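Local coordinates for protein nucleoside-diphosphate-sugar epimerase (Pseudomonas aeruginosa, PDB 2X4G) that probably acts as an NAD-dependent sugar-nucleotide epimerase or related oxidoreductase with a Rossmann-type fold, its exact substrate and reaction being unestablished, at residues D146-G151 with C158-D163. Numbering follows the deposited sequence.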
loop_
_atom_site.group_PDB
_atom_site.type_symbol
_atom_site.label_atom_id
_atom_site.label_comp_id
_atom_site.label_asym_id
_atom_site.label_seq_id
_atom_site.Cartn_x
_atom_site.Cartn_y
_atom_site.Cartn_z
ATOM N N ASP A 146 -9.479 2.502 27.392
ATOM C CA ASP A 146 -8.827 2.644 28.714
ATOM C C ASP A 146 -7.319 2.982 28.645
ATOM O O ASP A 146 -6.755 3.569 29.579
ATOM C CB ASP A 146 -9.018 1.372 29.564
ATOM C CG ASP A 146 -10.444 1.241 30.127
ATOM O OD1 ASP A 146 -11.122 2.292 30.272
ATOM O OD2 ASP A 146 -10.876 0.094 30.420
ATOM N N SER A 147 -6.692 2.604 27.533
ATOM C CA SER A 147 -5.256 2.728 27.351
ATOM C C SER A 147 -4.953 2.552 25.869
ATOM O O SER A 147 -5.866 2.531 25.063
ATOM C CB SER A 147 -4.567 1.637 28.160
ATOM O OG SER A 147 -4.984 0.361 27.695
ATOM N N LEU A 148 -3.681 2.405 25.513
ATOM C CA LEU A 148 -3.276 2.271 24.112
ATOM C C LEU A 148 -4.174 1.316 23.368
ATOM O O LEU A 148 -4.291 0.157 23.767
ATOM C CB LEU A 148 -1.851 1.744 24.007
ATOM C CG LEU A 148 -0.745 2.779 24.113
ATOM C CD1 LEU A 148 0.583 2.079 24.448
ATOM C CD2 LEU A 148 -0.682 3.568 22.814
ATOM N N PRO A 149 -4.798 1.791 22.279
ATOM C CA PRO A 149 -5.696 0.988 21.474
ATOM C C PRO A 149 -4.905 -0.056 20.706
ATOM O O PRO A 149 -4.748 0.030 19.488
ATOM C CB PRO A 149 -6.318 2.014 20.534
ATOM C CG PRO A 149 -5.250 2.997 20.343
ATOM C CD PRO A 149 -4.588 3.117 21.674
ATOM N N SER A 150 -4.424 -1.051 21.433
ATOM C CA SER A 150 -3.431 -1.966 20.906
ATOM C C SER A 150 -4.012 -2.897 19.845
ATOM O O SER A 150 -5.156 -3.336 19.953
ATOM C CB SER A 150 -2.818 -2.775 22.039
ATOM O OG SER A 150 -1.634 -3.375 21.584
ATOM N N GLY A 151 -3.215 -3.176 18.816
ATOM C CA GLY A 151 -3.647 -4.023 17.712
ATOM C C GLY A 151 -4.508 -3.333 16.665
ATOM O O GLY A 151 -4.789 -3.921 15.618
ATOM N N CYS A 158 -3.225 7.096 15.662
ATOM C CA CYS A 158 -2.971 8.507 15.500
ATOM C C CYS A 158 -4.171 9.333 15.991
ATOM O O CYS A 158 -4.035 10.289 16.754
ATOM C CB CYS A 158 -2.658 8.795 14.036
ATOM S SG CYS A 158 -2.721 10.534 13.671
ATOM N N LYS A 159 -5.361 8.937 15.582
ATOM C CA LYS A 159 -6.565 9.638 16.026
ATOM C C LYS A 159 -6.822 9.493 17.526
ATOM O O LYS A 159 -7.321 10.414 18.155
ATOM C CB LYS A 159 -7.783 9.209 15.187
ATOM C CG LYS A 159 -8.118 10.188 14.031
ATOM C CD LYS A 159 -6.916 10.568 13.140
ATOM C CE LYS A 159 -7.208 11.791 12.264
ATOM N NZ LYS A 159 -7.728 12.954 13.072
ATOM N N TRP A 160 -6.465 8.361 18.105
ATOM C CA TRP A 160 -6.571 8.185 19.555
ATOM C C TRP A 160 -5.587 9.083 20.280
ATOM O O TRP A 160 -5.916 9.656 21.303
ATOM C CB TRP A 160 -6.314 6.726 19.956
ATOM C CG TRP A 160 -6.061 6.542 21.417
ATOM C CD1 TRP A 160 -6.992 6.366 22.385
ATOM C CD2 TRP A 160 -4.788 6.520 22.073
ATOM N NE1 TRP A 160 -6.387 6.239 23.609
ATOM C CE2 TRP A 160 -5.031 6.332 23.447
ATOM C CE3 TRP A 160 -3.465 6.641 21.632
ATOM C CZ2 TRP A 160 -3.999 6.250 24.391
ATOM C CZ3 TRP A 160 -2.439 6.574 22.569
ATOM C CH2 TRP A 160 -2.711 6.374 23.931
ATOM N N ALA A 161 -4.370 9.179 19.762
ATOM C CA ALA A 161 -3.327 9.989 20.404
ATOM C C ALA A 161 -3.702 11.474 20.463
ATOM O O ALA A 161 -3.668 12.088 21.521
ATOM C CB ALA A 161 -2.005 9.811 19.685
ATOM N N LEU A 162 -4.061 12.040 19.315
ATOM C CA LEU A 162 -4.456 13.445 19.237
ATOM C C LEU A 162 -5.617 13.742 20.184
ATOM O O LEU A 162 -5.686 14.818 20.794
ATOM C CB LEU A 162 -4.826 13.799 17.800
ATOM C CG LEU A 162 -3.667 13.771 16.773
ATOM C CD1 LEU A 162 -4.136 13.723 15.294
ATOM C CD2 LEU A 162 -2.715 14.965 17.012
ATOM N N ASP A 163 -6.523 12.781 20.322
ATOM C CA ASP A 163 -7.608 12.914 21.289
ATOM C C ASP A 163 -7.081 12.936 22.733
ATOM O O ASP A 163 -7.419 13.832 23.504
ATOM C CB ASP A 163 -8.628 11.792 21.118
ATOM C CG ASP A 163 -9.937 12.092 21.822
ATOM O OD1 ASP A 163 -10.137 11.602 22.961
ATOM O OD2 ASP A 163 -10.766 12.825 21.236
#
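Ser-147 meets Trp-160 through its backbone: the carbonyl O lies 4.0 Å from Trp-160 NE1, oblique to the indole. The CB of the serine is directed away from the helix.

Leu-148 comes next, and its backbone passes across one face of the indole, with Leu-148 CA 4.0 Å above the Trp-160 ring plane and displaced toward the rim on the six-membered side. Its CB also starts out away from the helix, yet CD2 turns back to the far end of the tryptophan and sits 3.5 Å from Trp-160 CZ3 and nearly as close to CH2. The leucine and tryptophan side chains cross at about a right angle.

Pro-149 makes the central contact. Its CD methylene lies over the middle of the same indole face, 3.6 Å from the centroid of the five-membered ring of Trp-160 and 19° off the normal, a CH-pi contact. Beside it, Pro-149 CG rests 3.8 Å from Trp-160 CG, near the root of the indole. Trp-160 reaches the loop because its CG is anti to the backbone N (chi1 165°), which carries the ring out from the helix, with one face turned to Leu-148 and Pro-149. Pro-149 is also the centre of an inverse gamma turn, closed by a weak bond from Ser-150 N to Leu-148 O, and past it the chain leaves the indole.

No hydrogen bond crosses this contact, which rests on one partly exposed tryptophan packed against a loop in the Rossmann-type domain. The loop follows strand 121-124 and leads into helix 154-171, so the helix packs against its own incoming connection; Cys-158 and Leu-162 of the helix pack against helix 98-116.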